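Local structure of putative alpha-L-fucosidase (Bacteroides thetaiotaomicron, 3EYP) at residues 15-18 with 19-22; 140-143 with 144-148. The protein probably hydrolyses alpha-L-fucosyl linkages as a family 29 glycoside hydrolase, with a TIM-barrel domain followed by a beta-sandwich domain. All coordinates share one frame; numbering follows the deposited sequence.

Interaction 1: residues 15-18 with 19-22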
loop_
_atom_site.group_PDB
_atom_site.type_symbol
_atom_site.label_atom_id
_atom_site.label_comp_id
_atom_site.label_asym_id
_atom_site.label_seq_id
_atom_site.Cartn_x
_atom_site.Cartn_y
_atom_site.Cartn_z
ATOM N N LEU A 15 -2.797 3.020 -11.207
ATOM C CA LEU A 15 -1.830 4.138 -11.172
ATOM C C LEU A 15 -2.140 5.089 -9.999
ATOM O O LEU A 15 -1.268 5.588 -9.317
ATOM C CB LEU A 15 -1.874 4.910 -12.501
ATOM C CG LEU A 15 -1.314 4.273 -13.763
ATOM C CD1 LEU A 15 -1.777 5.180 -15.000
ATOM C CD2 LEU A 15 0.226 4.209 -13.598
ATOM N N GLU A 16 -3.411 5.371 -9.813
ATOM C CA GLU A 16 -3.852 6.287 -8.726
ATOM C C GLU A 16 -3.439 5.709 -7.353
ATOM O O GLU A 16 -2.858 6.381 -6.496
ATOM C CB GLU A 16 -5.373 6.514 -8.841
ATOM C CG GLU A 16 -5.975 7.375 -7.699
ATOM C CD GLU A 16 -6.205 6.571 -6.420
ATOM O OE1 GLU A 16 -6.768 5.450 -6.534
ATOM O OE2 GLU A 16 -5.816 7.059 -5.322
ATOM N N TRP A 17 -3.675 4.415 -7.214
ATOM C CA TRP A 17 -3.363 3.658 -5.978
ATOM C C TRP A 17 -1.870 3.629 -5.717
ATOM O O TRP A 17 -1.393 3.903 -4.619
ATOM C CB TRP A 17 -3.934 2.233 -6.079
ATOM C CG TRP A 17 -3.430 1.234 -5.077
ATOM C CD1 TRP A 17 -3.952 0.976 -3.849
ATOM C CD2 TRP A 17 -2.333 0.308 -5.249
ATOM N NE1 TRP A 17 -3.251 -0.054 -3.230
ATOM C CE2 TRP A 17 -2.240 -0.463 -4.060
ATOM C CE3 TRP A 17 -1.387 0.109 -6.247
ATOM C CZ2 TRP A 17 -1.267 -1.425 -3.874
ATOM C CZ3 TRP A 17 -0.409 -0.848 -6.063
ATOM C CH2 TRP A 17 -0.364 -1.620 -4.880
ATOM N N TYR A 18 -1.102 3.381 -6.770
ATOM C CA TYR A 18 0.352 3.341 -6.615
ATOM C C TYR A 18 0.895 4.677 -6.075
ATOM O O TYR A 18 1.809 4.741 -5.246
ATOM C CB TYR A 18 1.036 2.961 -7.952
ATOM C CG TYR A 18 1.649 1.585 -7.998
ATOM C CD1 TYR A 18 1.410 0.731 -9.077
ATOM C CD2 TYR A 18 2.513 1.160 -6.983
ATOM C CE1 TYR A 18 2.017 -0.508 -9.150
ATOM C CE2 TYR A 18 3.105 -0.080 -7.030
ATOM C CZ TYR A 18 2.834 -0.918 -8.097
ATOM O OH TYR A 18 3.431 -2.148 -8.160
ATOM N N ASN A 19 0.313 5.748 -6.595
ATOM C CA ASN A 19 0.764 7.092 -6.294
ATOM C C ASN A 19 0.482 7.542 -4.855
ATOM O O ASN A 19 1.075 8.510 -4.340
ATOM C CB ASN A 19 0.143 8.086 -7.282
ATOM C CG ASN A 19 0.823 9.439 -7.221
ATOM O OD1 ASN A 19 2.061 9.538 -7.124
ATOM N ND2 ASN A 19 0.014 10.490 -7.191
ATOM N N ARG A 20 -0.407 6.813 -4.202
ATOM C CA ARG A 20 -0.761 7.125 -2.781
ATOM C C ARG A 20 0.442 6.891 -1.840
ATOM O O ARG A 20 0.732 7.615 -0.880
ATOM C CB ARG A 20 -1.934 6.265 -2.304
ATOM C CG ARG A 20 -3.208 6.401 -3.089
ATOM C CD ARG A 20 -4.306 5.516 -2.453
ATOM N NE ARG A 20 -5.453 5.341 -3.324
ATOM C CZ ARG A 20 -6.374 4.384 -3.174
ATOM N NH1 ARG A 20 -6.312 3.504 -2.186
ATOM N NH2 ARG A 20 -7.354 4.310 -4.011
ATOM N N GLU A 21 1.155 5.852 -2.202
ATOM C CA GLU A 21 2.347 5.336 -1.466
ATOM C C GLU A 21 2.023 4.693 -0.164
ATOM O O GLU A 21 2.369 3.541 0.082
ATOM C CB GLU A 21 3.445 6.403 -1.339
ATOM C CG GLU A 21 4.009 6.684 -2.718
ATOM C CD GLU A 21 5.240 7.566 -2.768
ATOM O OE1 GLU A 21 5.698 8.076 -1.722
ATOM O OE2 GLU A 21 5.725 7.726 -3.921
ATOM N N MET A 22 1.260 5.411 0.637
ATOM C CA MET A 22 0.801 4.918 1.956
ATOM C C MET A 22 -0.719 5.084 2.093
ATOM O O MET A 22 -1.348 5.982 1.495
ATOM C CB MET A 22 1.498 5.704 3.083
ATOM C CG MET A 22 2.940 5.310 3.430
ATOM S SD MET A 22 3.817 6.191 4.740
ATOM C CE MET A 22 3.197 5.391 6.182
#
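E16 and R20, one helical turn apart, meet side-on through a carboxylate-guanidinium salt bridge. Each carboxylate oxygen takes its own nitrogen. R20 NE lies 2.7 Å from E16 OE2 in an almost straight bond (177°), with the oxygen within the guanidinium plane. R20 NH2 reaches E16 OE1 at 2.8 Å, in a bond tilted from that plane. Both oxygens are met on their syn sides, and the two flat groups are turned 35° against each other. E16 gets there by a bend at chi2 (-80°), whereas R20 runs extended from CG to NE. The guanidinium also stands steeply to the W17 indole, and NH1 approaches W17 CD1 at 3.8 Å, at the ring edge and near its plane. W17 in turn carries CZ3 over the centre of the Y18 ring face. Its NE1 bonds to E253, while Y18 OH bonds to the carbonyl of N289.

The backbone is ending its helix here: N19 N still bonds to L15 O (3.2 Å), but R20 N bonds to W17 O (3.1 Å), a three-residue step. E21 then turns out of the helix with positive phi, and M22 begins strand 22-26. R20 NH1 continues to E162 and NH2 to the W161 carbonyl; E16 OE2 has K119 as a second partner. A methionine in place of R20 would probably leave E162 and E16 without the cation between them and the W161 carbonyl without this donor.

The helix thus lies across the N-terminal ends of barrel strands, tied to strands 119-124 and 162-164 by an alternation of charges. Because R20 is buried and all three of its side-chain nitrogens have acceptors, its charge is probably well compensated and its guanidinium fixed in rotation.

Interaction 2: residues 140-143 with 144-148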
loop_
_atom_site.group_PDB
_atom_site.type_symbol
_atom_site.label_atom_id
_atom_site.label_comp_id
_atom_site.label_asym_id
_atom_site.label_seq_id
_atom_site.Cartn_x
_atom_site.Cartn_y
_atom_site.Cartn_z
ATOM N N GLU A 140 -26.426 -18.008 -0.307
ATOM C CA GLU A 140 -27.239 -17.229 -1.232
ATOM C C GLU A 140 -27.880 -16.052 -0.492
ATOM O O GLU A 140 -28.065 -14.928 -1.024
ATOM C CB GLU A 140 -28.351 -18.088 -1.844
ATOM C CG GLU A 140 -29.231 -17.399 -2.853
ATOM C CD GLU A 140 -28.454 -17.033 -4.126
ATOM O OE1 GLU A 140 -27.260 -17.443 -4.271
ATOM O OE2 GLU A 140 -29.033 -16.310 -4.964
ATOM N N ARG A 141 -28.244 -16.336 0.735
ATOM C CA ARG A 141 -28.938 -15.350 1.572
ATOM C C ARG A 141 -27.940 -14.262 1.980
ATOM O O ARG A 141 -28.217 -13.067 2.005
ATOM C CB ARG A 141 -29.527 -15.978 2.842
ATOM C CG ARG A 141 -30.932 -16.576 2.796
ATOM C CD ARG A 141 -31.337 -16.980 4.285
ATOM N NE ARG A 141 -32.484 -16.275 4.860
ATOM C CZ ARG A 141 -32.519 -15.646 6.040
ATOM N NH1 ARG A 141 -31.452 -15.589 6.832
ATOM N NH2 ARG A 141 -33.652 -15.075 6.429
ATOM N N TYR A 142 -26.765 -14.726 2.320
ATOM C CA TYR A 142 -25.744 -13.854 2.849
ATOM C C TYR A 142 -25.267 -12.969 1.699
ATOM O O TYR A 142 -24.907 -11.810 1.868
ATOM C CB TYR A 142 -24.581 -14.641 3.434
ATOM C CG TYR A 142 -23.458 -13.692 3.867
ATOM C CD1 TYR A 142 -23.582 -12.932 5.032
ATOM C CD2 TYR A 142 -22.326 -13.489 3.088
ATOM C CE1 TYR A 142 -22.603 -12.064 5.430
ATOM C CE2 TYR A 142 -21.352 -12.583 3.474
ATOM C CZ TYR A 142 -21.501 -11.874 4.667
ATOM O OH TYR A 142 -20.533 -10.987 5.121
ATOM N N LYS A 143 -25.230 -13.566 0.514
ATOM C CA LYS A 143 -24.855 -12.822 -0.694
ATOM C C LYS A 143 -25.764 -11.629 -0.831
ATOM O O LYS A 143 -25.305 -10.511 -1.078
ATOM C CB LYS A 143 -24.958 -13.678 -1.960
ATOM C CG LYS A 143 -25.023 -12.859 -3.265
ATOM C CD LYS A 143 -25.291 -13.696 -4.485
ATOM C CE LYS A 143 -26.755 -14.087 -4.606
ATOM N NZ LYS A 143 -27.032 -14.720 -5.936
ATOM N N GLU A 144 -27.064 -11.827 -0.666
ATOM C CA GLU A 144 -27.985 -10.667 -0.768
ATOM C C GLU A 144 -27.816 -9.650 0.357
ATOM O O GLU A 144 -27.892 -8.469 0.123
ATOM C CB GLU A 144 -29.470 -11.082 -0.829
ATOM C CG GLU A 144 -29.771 -12.067 -1.904
ATOM C CD GLU A 144 -29.421 -11.544 -3.300
ATOM O OE1 GLU A 144 -29.580 -10.316 -3.579
ATOM O OE2 GLU A 144 -28.956 -12.381 -4.111
ATOM N N TYR A 145 -27.597 -10.140 1.579
ATOM C CA TYR A 145 -27.406 -9.264 2.769
ATOM C C TYR A 145 -26.214 -8.333 2.542
ATOM O O TYR A 145 -26.269 -7.088 2.667
ATOM C CB TYR A 145 -27.133 -10.102 4.054
ATOM C CG TYR A 145 -26.614 -9.314 5.279
ATOM C CD1 TYR A 145 -27.411 -8.366 5.902
ATOM C CD2 TYR A 145 -25.342 -9.536 5.811
ATOM C CE1 TYR A 145 -26.974 -7.656 6.984
ATOM C CE2 TYR A 145 -24.884 -8.826 6.895
ATOM C CZ TYR A 145 -25.703 -7.876 7.482
ATOM O OH TYR A 145 -25.339 -7.179 8.592
ATOM N N TYR A 146 -25.128 -8.975 2.198
ATOM C CA TYR A 146 -23.879 -8.253 1.940
ATOM C C TYR A 146 -24.091 -7.222 0.826
ATOM O O TYR A 146 -23.643 -6.095 0.904
ATOM C CB TYR A 146 -22.731 -9.216 1.581
ATOM C CG TYR A 146 -21.348 -8.541 1.540
ATOM C CD1 TYR A 146 -20.498 -8.604 2.601
ATOM C CD2 TYR A 146 -20.910 -7.875 0.380
ATOM C CE1 TYR A 146 -19.250 -8.001 2.560
ATOM C CE2 TYR A 146 -19.691 -7.285 0.335
ATOM C CZ TYR A 146 -18.853 -7.366 1.392
ATOM O OH TYR A 146 -17.613 -6.738 1.311
ATOM N N ALA A 147 -24.783 -7.638 -0.224
ATOM C CA ALA A 147 -25.047 -6.754 -1.376
ATOM C C ALA A 147 -25.842 -5.541 -0.960
ATOM O O ALA A 147 -25.579 -4.427 -1.424
ATOM C CB ALA A 147 -25.748 -7.510 -2.543
ATOM N N HIS A 148 -26.777 -5.748 -0.044
ATOM C CA HIS A 148 -27.594 -4.639 0.447
ATOM C C HIS A 148 -26.711 -3.639 1.136
ATOM O O HIS A 148 -26.839 -2.472 0.958
ATOM C CB HIS A 148 -28.712 -5.094 1.391
ATOM C CG HIS A 148 -29.877 -5.724 0.684
ATOM N ND1 HIS A 148 -30.529 -5.116 -0.376
ATOM C CD2 HIS A 148 -30.543 -6.875 0.923
ATOM C CE1 HIS A 148 -31.519 -5.900 -0.784
ATOM N NE2 HIS A 148 -31.549 -6.980 -0.016
#
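Y142 packs against both Y145 and Y146, three and four residues further along helix 139-155. Its CE1 touches Y145 CD2 at 3.7 Å, lying at the edge of the Y145 ring and in its plane; the two ring planes are 50° apart, neither stacked nor perpendicular. Y146 comes from another direction, with its CB over a face of the Y142 ring, while Y142 OH sits 3.5 Å from Y146 CD1 at that ring's edge. With CG of Y142 anti to the backbone N (chi1 175°), the phenol leans along the helix toward the following turn.

On a more exposed flank, beside H180 of helix 175-188, K143 NZ bridges two glutamates, making a 2.7 Å hydrogen-bonded salt bridge to E140 OE2 and a longer one, 3.5 Å, to E144 OE2. The E140 and E144 side chains run side by side, their carboxylates turned 51° against each other and their OE2 atoms 4.0 Å apart. Beneath them, regular backbone bonds hold the spacing, among them Y146 N to Y142 O at 2.9 Å.

Farther out, Y142 OH is bonded to K76, and Y146 OH to the carbonyl of L124, which bring the helix to the C-terminal ends of strands 70-76 and 119-124. Helix 175-188 packs alongside: W181 stacks on Y146, and its NE1 bonds to K143 O, a carbonyl that A147 N also uses.

The chemistry divides the helix in two. Y142 and Y146 join ring packing to hydroxyls with polar partners, which probably holds both rings in place, whereas the lysine between E140 and E144 probably offsets their mutual repulsion.

Interaction 1 precedes interaction 2 along the chain, and both belong to the TIM-barrel fucosidase domain; their centres are 31 Å apart and their nearest atoms about 16 Å, without touching. Helix 12-20 leads into strand 22-26 and lies at the N-terminal ends of the strands, close to the centre of the chain. Helix 139-155 follows strand 119-124 and precedes strand 162-164, so it belongs to the outer helical layer, with its first turns beside the strands' C-terminal ends. Strand 119-124 connects the two indirectly: K119 pairs with interaction 1, L124 with interaction 2. The two local contacts thus sit near opposite ends of the parallel barrel strands, each with side chains that reach them.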